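Local coordinates for jacalin-type lectin domain-containing protein (Musa acuminata, PDB 7KMU), which binds mannose-type sugars as a jacalin-related banana lectin with antiviral and mitogenic activity, at the interface of chains A and B. Numbering follows the deposited sequence. Chains: chain A/B, Jacalin-type lectin domain-containing protein.

The interface of chains A and B. Residues chain A 115-119, 139; chain B 4-7, 125.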
loop_
_atom_site.group_PDB
_atom_site.type_symbol
_atom_site.label_atom_id
_atom_site.label_comp_id
_atom_site.label_asym_id
_atom_site.label_seq_id
_atom_site.Cartn_x
_atom_site.Cartn_y
_atom_site.Cartn_z
ATOM N N PRO A 115 -5.022 -0.998 0.975
ATOM C CA PRO A 115 -6.419 -0.757 0.592
ATOM C C PRO A 115 -6.444 0.107 -0.663
ATOM O O PRO A 115 -5.660 1.062 -0.783
ATOM C CB PRO A 115 -7.006 -0.007 1.791
ATOM C CG PRO A 115 -5.858 0.535 2.538
ATOM C CD PRO A 115 -4.612 -0.178 2.138
ATOM N N VAL A 116 -7.294 -0.249 -1.625
ATOM C CA VAL A 116 -7.401 0.496 -2.874
ATOM C C VAL A 116 -8.717 1.270 -2.839
ATOM O O VAL A 116 -9.794 0.662 -2.897
ATOM C CB VAL A 116 -7.282 -0.428 -4.124
ATOM C CG1 VAL A 116 -7.187 0.406 -5.400
ATOM C CG2 VAL A 116 -6.069 -1.358 -4.025
ATOM N N ALA A 117 -8.628 2.597 -2.661
ATOM C CA ALA A 117 -9.799 3.482 -2.583
ATOM C C ALA A 117 -10.403 3.724 -3.963
ATOM O O ALA A 117 -11.613 3.957 -4.064
ATOM C CB ALA A 117 -9.399 4.797 -1.942
ATOM N N GLU A 118 -9.573 3.685 -5.017
ATOM C CA GLU A 118 -9.990 3.857 -6.415
ATOM C C GLU A 118 -9.051 3.040 -7.275
ATOM O O GLU A 118 -7.826 3.186 -7.190
ATOM C CB GLU A 118 -10.011 5.336 -6.835
ATOM C CG GLU A 118 -10.660 5.559 -8.199
ATOM C CD GLU A 118 -10.946 7.005 -8.564
ATOM O OE1 GLU A 118 -11.328 7.247 -9.730
ATOM O OE2 GLU A 118 -10.789 7.896 -7.700
ATOM N N GLY A 119 -9.628 2.140 -8.050
ATOM C CA GLY A 119 -8.885 1.199 -8.861
ATOM C C GLY A 119 -9.029 -0.209 -8.307
ATOM O O GLY A 119 -9.879 -0.476 -7.450
ATOM N N LEU A 139 -1.560 -2.643 -9.749
ATOM C CA LEU A 139 -2.743 -1.813 -9.597
ATOM C C LEU A 139 -3.167 -1.302 -10.956
ATOM O O LEU A 139 -2.322 -0.919 -11.773
ATOM C CB LEU A 139 -2.525 -0.648 -8.620
ATOM C CG LEU A 139 -2.150 -1.051 -7.190
ATOM C CD1 LEU A 139 -1.966 0.150 -6.359
ATOM C CD2 LEU A 139 -3.227 -1.912 -6.541
ATOM N N ALA B 4 -8.147 7.346 -12.081
ATOM C CA ALA B 4 -7.138 7.506 -11.014
ATOM C C ALA B 4 -6.928 6.216 -10.236
ATOM O O ALA B 4 -7.799 5.339 -10.200
ATOM C CB ALA B 4 -7.549 8.612 -10.048
ATOM N N ILE B 5 -5.748 6.102 -9.607
ATOM C CA ILE B 5 -5.425 4.984 -8.730
ATOM C C ILE B 5 -5.125 5.609 -7.371
ATOM O O ILE B 5 -4.180 6.400 -7.239
ATOM C CB ILE B 5 -4.256 4.100 -9.246
ATOM C CG1 ILE B 5 -4.666 3.382 -10.555
ATOM C CG2 ILE B 5 -3.845 3.100 -8.143
ATOM C CD1 ILE B 5 -3.607 2.575 -11.230
ATOM N N LYS B 6 -5.954 5.289 -6.374
ATOM C CA LYS B 6 -5.823 5.810 -5.014
ATOM C C LYS B 6 -5.672 4.672 -4.045
ATOM O O LYS B 6 -6.496 3.764 -4.047
ATOM C CB LYS B 6 -7.055 6.635 -4.620
ATOM C CG LYS B 6 -7.146 7.960 -5.382
ATOM C CD LYS B 6 -8.489 8.657 -5.152
ATOM C CE LYS B 6 -8.592 9.296 -3.780
ATOM N NZ LYS B 6 -9.915 9.983 -3.580
ATOM N N VAL B 7 -4.607 4.707 -3.227
ATOM C CA VAL B 7 -4.370 3.686 -2.207
ATOM C C VAL B 7 -4.399 4.330 -0.839
ATOM O O VAL B 7 -3.865 5.420 -0.645
ATOM C CB VAL B 7 -3.128 2.801 -2.449
ATOM C CG1 VAL B 7 -3.275 2.008 -3.742
ATOM C CG2 VAL B 7 -1.831 3.621 -2.470
ATOM N N PHE B 125 -4.412 12.245 -0.234
ATOM C CA PHE B 125 -5.753 12.461 0.282
ATOM C C PHE B 125 -5.766 11.922 1.709
ATOM O O PHE B 125 -4.808 11.261 2.115
ATOM C CB PHE B 125 -6.833 11.787 -0.602
ATOM C CG PHE B 125 -6.761 10.279 -0.658
ATOM C CD1 PHE B 125 -5.828 9.640 -1.466
ATOM C CD2 PHE B 125 -7.653 9.498 0.068
ATOM C CE1 PHE B 125 -5.770 8.240 -1.529
ATOM C CE2 PHE B 125 -7.594 8.102 0.005
ATOM C CZ PHE B 125 -6.647 7.483 -0.795
HETATM O O HOH W 1 -10.484 9.196 -11.420
HETATM O O HOH W 2 -12.064 8.544 -5.288
#
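A:Glu118 pairs with B:Lys6, and A:Val116 with B:Val7, in antiparallel beta bridges where the edge of one jacalin-type domain meets strand 5-11 of the other, in one patch of a two-fold symmetric interface, repeated with the chains exchanged, that joins two copies of the lectin in the crystal. The backbone of B:Lys6 bonds through both its N-H and its carbonyl O. The hydrogen bond from B:Lys6 N to A:Glu118 O, 2.9 Å, is nearly straight. The carbonyl O takes two donors from the same face of its plane. A:Ala117 N reaches B:Lys6 O at 2.8 Å, well tilted out of the plane. A:Glu118 N lies 3.2 Å from B:Lys6 O, less tilted and straighter. The turned backbone at A:Ala117 brings both N-H groups to that one oxygen.

On one side of this bridge the packing is tight and apolar. The CD1 methyl of A:Leu139 presses on B:Val7 CG1 at 3.5 Å, closer than usual for two carbons, and also meets B:Ile5 CG2 at 3.9 Å.

The other side is looser and wet. A:Glu118, CG anti to its backbone N (chi1 -170°), runs out extended past B:Ala4 and across the aliphatic part of B:Lys6. Its carboxylate OE2 stays 4.7 Å from B:Lys6 NZ, too far for a direct contact, although the opposite charges, if both groups are ionised, may still attract; water 2 bridges the two atoms, and water 1 joins OE1 to B:Ala4 N. The lysine bends at chi3 (75°), setting CE 3.6 Å above the centre of the B:Phe125 ring, whose CZ touches A:Ala117 CB.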